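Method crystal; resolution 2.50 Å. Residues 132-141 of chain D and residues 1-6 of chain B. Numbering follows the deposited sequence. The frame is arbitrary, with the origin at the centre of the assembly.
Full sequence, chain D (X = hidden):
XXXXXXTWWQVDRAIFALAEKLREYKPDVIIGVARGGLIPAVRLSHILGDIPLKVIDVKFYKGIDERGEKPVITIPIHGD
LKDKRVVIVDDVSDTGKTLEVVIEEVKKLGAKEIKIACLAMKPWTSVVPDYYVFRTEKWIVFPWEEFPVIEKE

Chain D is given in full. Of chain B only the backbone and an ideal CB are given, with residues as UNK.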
# COMPACT_ATOMS: atom_id res chain seq x y z
N TYR D 132 -11.56 16.29 -9.76
CA TYR D 132 -11.69 15.13 -8.89
C TYR D 132 -10.74 15.29 -7.71
O TYR D 132 -9.85 16.15 -7.73
CB TYR D 132 -11.46 13.82 -9.67
CG TYR D 132 -10.03 13.49 -10.02
CD1 TYR D 132 -9.26 12.67 -9.20
CD2 TYR D 132 -9.45 13.98 -11.19
CE1 TYR D 132 -7.95 12.34 -9.54
CE2 TYR D 132 -8.14 13.66 -11.53
CZ TYR D 132 -7.39 12.84 -10.71
OH TYR D 132 -6.10 12.53 -11.04
N VAL D 133 -10.95 14.49 -6.66
CA VAL D 133 -10.12 14.59 -5.46
C VAL D 133 -9.38 13.29 -5.13
O VAL D 133 -8.15 13.28 -4.99
CB VAL D 133 -10.99 14.99 -4.23
CG1 VAL D 133 -10.11 15.15 -3.00
CG2 VAL D 133 -11.75 16.29 -4.51
N PHE D 134 -10.13 12.21 -4.99
CA PHE D 134 -9.56 10.92 -4.65
C PHE D 134 -9.12 10.12 -5.88
O PHE D 134 -9.78 10.14 -6.92
CB PHE D 134 -10.57 10.08 -3.86
CG PHE D 134 -11.20 10.81 -2.70
CD1 PHE D 134 -12.57 11.03 -2.66
CD2 PHE D 134 -10.41 11.27 -1.65
CE1 PHE D 134 -13.16 11.71 -1.60
CE2 PHE D 134 -10.99 11.96 -0.58
CZ PHE D 134 -12.37 12.18 -0.56
N ARG D 135 -8.01 9.39 -5.73
CA ARG D 135 -7.47 8.56 -6.79
C ARG D 135 -6.99 7.23 -6.22
O ARG D 135 -6.06 7.19 -5.43
CB ARG D 135 -6.31 9.27 -7.50
CG ARG D 135 -5.63 8.39 -8.52
CD ARG D 135 -4.70 9.17 -9.43
NE ARG D 135 -3.84 8.26 -10.18
CZ ARG D 135 -3.10 8.61 -11.23
NH1 ARG D 135 -3.11 9.86 -11.66
NH2 ARG D 135 -2.33 7.70 -11.83
N THR D 136 -7.64 6.15 -6.62
CA THR D 136 -7.27 4.83 -6.14
C THR D 136 -7.64 3.78 -7.19
O THR D 136 -8.34 4.06 -8.16
CB THR D 136 -8.00 4.47 -4.81
OG1 THR D 136 -7.48 3.24 -4.27
CG2 THR D 136 -9.50 4.31 -5.03
N GLU D 137 -7.16 2.56 -6.97
CA GLU D 137 -7.45 1.46 -7.86
C GLU D 137 -8.27 0.48 -7.04
O GLU D 137 -8.88 -0.45 -7.56
CB GLU D 137 -6.15 0.82 -8.33
CG GLU D 137 -5.37 1.69 -9.30
CD GLU D 137 -4.00 1.14 -9.58
OE1 GLU D 137 -3.06 1.46 -8.82
OE2 GLU D 137 -3.86 0.36 -10.56
N LYS D 138 -8.30 0.72 -5.73
CA LYS D 138 -9.04 -0.14 -4.84
C LYS D 138 -10.56 0.05 -4.87
O LYS D 138 -11.08 1.06 -5.34
CB LYS D 138 -8.52 0.03 -3.41
CG LYS D 138 -7.25 -0.76 -3.12
CD LYS D 138 -6.76 -0.56 -1.70
CE LYS D 138 -5.70 -1.59 -1.35
NZ LYS D 138 -5.03 -1.28 -0.06
N TRP D 139 -11.23 -0.96 -4.36
CA TRP D 139 -12.68 -1.02 -4.24
C TRP D 139 -13.14 0.10 -3.28
O TRP D 139 -12.86 0.04 -2.08
CB TRP D 139 -13.02 -2.40 -3.67
CG TRP D 139 -14.43 -2.83 -3.73
CD1 TRP D 139 -15.55 -2.06 -3.54
CD2 TRP D 139 -14.89 -4.18 -3.87
NE1 TRP D 139 -16.67 -2.85 -3.56
CE2 TRP D 139 -16.30 -4.16 -3.76
CE3 TRP D 139 -14.24 -5.40 -4.08
CZ2 TRP D 139 -17.08 -5.32 -3.85
CZ3 TRP D 139 -15.01 -6.56 -4.17
CH2 TRP D 139 -16.42 -6.51 -4.05
N ILE D 140 -13.82 1.11 -3.81
CA ILE D 140 -14.30 2.22 -2.98
C ILE D 140 -15.73 2.03 -2.46
O ILE D 140 -16.65 1.73 -3.23
CB ILE D 140 -14.26 3.56 -3.73
CG1 ILE D 140 -12.82 3.87 -4.15
CG2 ILE D 140 -14.80 4.67 -2.85
CD1 ILE D 140 -12.71 5.11 -5.01
N VAL D 141 -15.91 2.19 -1.15
CA VAL D 141 -17.24 2.10 -0.55
C VAL D 141 -17.59 3.50 -0.07
O VAL D 141 -16.95 4.02 0.85
CB VAL D 141 -17.29 1.17 0.67
CG1 VAL D 141 -18.68 1.17 1.25
CG2 VAL D 141 -16.90 -0.25 0.27
N UNK B 1 -4.97 4.94 -1.21
CA UNK B 1 -5.09 5.99 -2.26
C UNK B 1 -3.78 6.74 -2.38
O UNK B 1 -2.78 6.37 -1.76
CB UNK B 1 -6.22 6.97 -1.95
N UNK B 2 -3.78 7.81 -3.17
CA UNK B 2 -2.58 8.61 -3.35
C UNK B 2 -2.29 9.46 -2.12
O UNK B 2 -1.14 9.81 -1.84
CB UNK B 2 -2.72 9.50 -4.59
N UNK B 3 -3.34 9.79 -1.39
CA UNK B 3 -3.16 10.60 -0.20
C UNK B 3 -3.85 10.02 1.02
O UNK B 3 -4.75 9.17 0.92
CB UNK B 3 -3.68 12.02 -0.46
N UNK B 4 -3.38 10.46 2.18
CA UNK B 4 -3.97 10.05 3.45
C UNK B 4 -4.71 11.28 3.91
O UNK B 4 -4.12 12.36 4.04
CB UNK B 4 -2.94 9.57 4.47
N UNK B 5 -6.01 11.14 4.12
CA UNK B 5 -6.83 12.26 4.58
C UNK B 5 -7.18 11.99 6.05
O UNK B 5 -8.15 11.29 6.35
CB UNK B 5 -8.09 12.43 3.72
N UNK B 6 -6.37 12.51 6.96
CA UNK B 6 -6.61 12.27 8.40
C UNK B 6 -7.82 13.06 8.92
O UNK B 6 -7.90 14.28 8.77
CB UNK B 6 -5.37 12.65 9.21

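Position 1 lies where the two chains come closest in backbone terms, its CA 4.6 Å from the CA of Thr D136. The CA-to-CB bond points sideways, and the ideal CB sits 3.5 Å from Arg D135 O and 4.2 Å from Thr D136 CB. Beyond it chain D offers a largely apolar surface: the ring and CB of Phe D134, the methyl CG2 of Thr D136 and, deeper, CD1 of Ile D140. A long, flexible apolar chain would suit, leucine or methionine among them; a short one would leave these groups untouched. The residue is Met B1. Its terminal methyl reaches in, with CE 3.4 Å from Phe D134 CB, 3.9 Å from Thr D136 CG2 and 4.4 Å from Ile D140 CD1, while SD lies obliquely 5.0 Å from the centroid of the Phe D134 ring.

At position 2 the backbone itself is engaged: its N donates a hydrogen bond to Arg D135 O at 3.3 Å. The CB points toward chain D, on the side where the extended, positively charged side chain of Arg D135 runs past. An acidic residue is favoured, although a polar amide could also fit. Asp B2 answers the charge with a long salt bridge, OD2 to Arg D135 NE at 3.7 Å. The oxygen lies well out of the guanidinium plane, so the attraction is between charges alone; OD2 also packs 3.3 Å from Arg D135 CD.

Position 3 begins a strand, and its ideal CB finds nothing of chain D within 5.5 Å. Many residues would do, but a long one could turn back toward the carbonyl of Val D133. Lys B3 does so: its NZ stops 4.4 Å from Val D133 O, and a water bridges the gap, donating to Val D133 O at 2.7 Å and accepting a weak bond from Lys B3 NZ at 2.8 Å.

Position 4 is out of reach, with extended angles that suit a beta-branched residue; it is Val B4.

Position 5 points toward chain D again, but its ideal CB is still 5.2 Å from Phe D134 CE2. That distance leaves room for a large side chain, preferably aromatic, beside the phenylalanine ring. Tyr B5 presents its face to the edge of Phe D134, the planes at 85° and the centroids 5.1 Å apart. Its OH reaches further, to 4.0 Å from Val D133 CG1, and hydrogen-bonds at 3.1 Å to a water that also accepts from Arg D135 N at 3.3 Å.

Position 6, also out of reach, is unconstrained by this stretch; it is Leu B6.

Chain B (1-6) MDKVYL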
# COMPACT_ATOMS: atom_id res chain seq x y z
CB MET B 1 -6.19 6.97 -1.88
CG MET B 1 -7.41 6.33 -1.25
SD MET B 1 -8.71 7.54 -0.98
CE MET B 1 -9.77 7.13 -2.37
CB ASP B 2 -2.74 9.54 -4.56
CG ASP B 2 -2.67 8.79 -5.87
OD1 ASP B 2 -2.73 7.54 -5.86
OD2 ASP B 2 -2.56 9.47 -6.91
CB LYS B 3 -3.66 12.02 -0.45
CG LYS B 3 -3.03 12.71 -1.64
CD LYS B 3 -3.32 14.20 -1.64
CE LYS B 3 -3.03 14.85 -2.98
NZ LYS B 3 -4.04 14.44 -3.99
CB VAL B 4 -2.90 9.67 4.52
CG1 VAL B 4 -3.59 9.36 5.85
CG2 VAL B 4 -2.08 8.47 4.07
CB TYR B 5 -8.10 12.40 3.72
CG TYR B 5 -7.83 12.59 2.24
CD1 TYR B 5 -7.54 11.49 1.42
CD2 TYR B 5 -7.81 13.86 1.67
CE1 TYR B 5 -7.23 11.65 0.08
CE2 TYR B 5 -7.50 14.04 0.32
CZ TYR B 5 -7.21 12.92 -0.47
OH TYR B 5 -6.89 13.07 -1.81
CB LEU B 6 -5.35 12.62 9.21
CG LEU B 6 -4.11 11.73 9.04
CD1 LEU B 6 -2.93 12.35 9.78
CD2 LEU B 6 -4.38 10.33 9.55
O HOH W 1 -6.13 10.43 -3.22
O HOH W 2 -5.62 12.43 -5.19
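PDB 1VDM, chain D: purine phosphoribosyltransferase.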